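Local coordinates for protein D-xylonate dehydratase (Caulobacter crescentus, PDB 5OYN) that catalyses the dehydration of D-xylonate to 2-dehydro-3-deoxy-D-arabinonate, and of D-gluconate with similar efficiency, using a [2Fe-2S] cluster and magnesium, at residues E224-S229 against E274-L279. Sequence-based numbering, arbitrary orientation.
Sequences EALGLS and ENAIAL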
loop_
_atom_site.group_PDB
_atom_site.type_symbol
_atom_site.label_atom_id
_atom_site.label_comp_id
_atom_site.label_asym_id
_atom_site.label_seq_id
_atom_site.Cartn_x
_atom_site.Cartn_y
_atom_site.Cartn_z
ATOM N N GLU A 224 -11.544 -26.312 -7.050
ATOM C CA GLU A 224 -11.108 -26.568 -8.417
ATOM C C GLU A 224 -11.898 -27.727 -9.010
ATOM O O GLU A 224 -12.456 -27.613 -10.108
ATOM C CB GLU A 224 -9.599 -26.835 -8.468
ATOM C CG GLU A 224 -8.946 -26.303 -9.747
ATOM C CD GLU A 224 -7.443 -26.614 -9.866
ATOM O OE1 GLU A 224 -6.693 -26.504 -8.865
ATOM O OE2 GLU A 224 -7.006 -26.966 -10.984
ATOM N N ALA A 225 -11.997 -28.833 -8.267
ATOM C CA ALA A 225 -12.786 -29.978 -8.710
ATOM C C ALA A 225 -14.239 -29.589 -8.951
ATOM O O ALA A 225 -14.870 -30.074 -9.897
ATOM C CB ALA A 225 -12.707 -31.102 -7.674
ATOM N N LEU A 226 -14.787 -28.718 -8.101
ATOM C CA LEU A 226 -16.141 -28.217 -8.279
ATOM C C LEU A 226 -16.287 -27.342 -9.515
ATOM O O LEU A 226 -17.419 -26.976 -9.850
ATOM C CB LEU A 226 -16.563 -27.411 -7.057
ATOM C CG LEU A 226 -17.003 -28.137 -5.794
ATOM C CD1 LEU A 226 -17.633 -27.135 -4.836
ATOM C CD2 LEU A 226 -17.976 -29.276 -6.115
ATOM N N GLY A 227 -15.183 -26.986 -10.180
ATOM C CA GLY A 227 -15.231 -26.137 -11.357
ATOM C C GLY A 227 -15.460 -24.674 -11.069
ATOM O O GLY A 227 -15.972 -23.958 -11.935
ATOM N N LEU A 228 -15.081 -24.211 -9.874
ATOM C CA LEU A 228 -15.306 -22.849 -9.412
ATOM C C LEU A 228 -14.061 -21.962 -9.481
ATOM O O LEU A 228 -14.158 -20.761 -9.215
ATOM C CB LEU A 228 -15.840 -22.880 -7.975
ATOM C CG LEU A 228 -17.367 -22.958 -7.892
ATOM C CD1 LEU A 228 -17.868 -22.995 -6.448
ATOM C CD2 LEU A 228 -17.967 -21.783 -8.639
ATOM N N SER A 229 -12.903 -22.516 -9.829
ATOM C CA SER A 229 -11.698 -21.727 -10.009
ATOM C C SER A 229 -10.989 -22.215 -11.260
ATOM O O SER A 229 -11.294 -23.292 -11.778
ATOM C CB SER A 229 -10.773 -21.828 -8.798
ATOM O OG SER A 229 -10.264 -23.134 -8.699
ATOM N N GLU A 274 -19.972 -34.601 -6.765
ATOM C CA GLU A 274 -19.425 -35.954 -6.783
ATOM C C GLU A 274 -17.982 -35.959 -7.282
ATOM O O GLU A 274 -17.180 -36.800 -6.850
ATOM C CB GLU A 274 -20.296 -36.877 -7.649
ATOM C CG GLU A 274 -21.702 -37.149 -7.099
ATOM C CD GLU A 274 -22.498 -38.177 -7.928
ATOM O OE1 GLU A 274 -22.599 -37.981 -9.159
ATOM O OE2 GLU A 274 -23.014 -39.176 -7.352
ATOM N N ASN A 275 -17.636 -35.036 -8.186
ATOM C CA ASN A 275 -16.243 -34.885 -8.609
ATOM C C ASN A 275 -15.358 -34.456 -7.445
ATOM O O ASN A 275 -14.264 -35.004 -7.237
ATOM C CB ASN A 275 -16.152 -33.876 -9.751
ATOM C CG ASN A 275 -16.605 -34.464 -11.065
ATOM O OD1 ASN A 275 -16.853 -35.665 -11.154
ATOM N ND2 ASN A 275 -16.716 -33.630 -12.091
ATOM N N ALA A 276 -15.826 -33.478 -6.669
ATOM C CA ALA A 276 -15.069 -33.026 -5.510
ATOM C C ALA A 276 -14.848 -34.171 -4.532
ATOM O O ALA A 276 -13.714 -34.426 -4.102
ATOM C CB ALA A 276 -15.789 -31.854 -4.839
ATOM N N ILE A 277 -15.928 -34.886 -4.187
ATOM C CA ILE A 277 -15.839 -36.044 -3.294
ATOM C C ILE A 277 -14.765 -37.005 -3.778
ATOM O O ILE A 277 -13.956 -37.508 -2.989
ATOM C CB ILE A 277 -17.208 -36.752 -3.188
ATOM C CG1 ILE A 277 -18.256 -35.829 -2.567
ATOM C CG2 ILE A 277 -17.086 -38.084 -2.403
ATOM C CD1 ILE A 277 -19.352 -36.565 -1.836
ATOM N N ALA A 278 -14.741 -37.279 -5.082
ATOM C CA ALA A 278 -13.744 -38.208 -5.592
ATOM C C ALA A 278 -12.350 -37.652 -5.387
ATOM O O ALA A 278 -11.446 -38.366 -4.931
ATOM C CB ALA A 278 -13.992 -38.504 -7.073
ATOM N N LEU A 279 -12.168 -36.361 -5.692
ATOM C CA LEU A 279 -10.860 -35.747 -5.530
ATOM C C LEU A 279 -10.405 -35.795 -4.078
ATOM O O LEU A 279 -9.250 -36.144 -3.796
ATOM C CB LEU A 279 -10.893 -34.313 -6.033
ATOM C CG LEU A 279 -9.640 -33.558 -5.614
ATOM C CD1 LEU A 279 -8.493 -33.913 -6.545
ATOM C CD2 LEU A 279 -9.961 -32.110 -5.649
#
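Ala225 meets Ala276 and Leu279 in a buried, largely apolar contact, where the C-terminal end of helix 215-225, together with Leu226, packs on the middle of helix 270-282, away from the cluster and magnesium sites of this IlvD/Edd dehydratase. Alanine suits both sides where the two backbones come nearest: the small Ala225 methyl points at the partner helix, CB lying 3.7 Å from Ala276 CA, and Ala276 carries its own methyl beside this point, so neither residue holds the chains apart and their CA atoms are 5.0 Å from each other. One turn further on, Leu279 has CG anti to its backbone N (chi1 168°), which extends the side chain across the interface and rests its CD2 methyl 3.6 Å from Ala225 CB. Leu226 starts out facing away, but CG lies beside the backbone N (chi1 -78°), which brings the CD2 branch back to 3.6 Å from Ala276 CB. Asn275 contributes its CB, beside the carbonyl oxygen of Ala225, while its amide OD1 accepts a hydrogen bond from the backbone N of His352. Just beyond the contact Gly227, at a positive phi (76°) that glycine adopts easily and with two bonds back into the last turn, makes a Schellman motif. Around this pair, Leu279 also packs on Val341 and Leu342 of helix 337-347, Ile277 faces helix 306-312, and Leu228 is tied by a backbone hydrogen bond to Val157 in strand 155-159 of the parallel sheet.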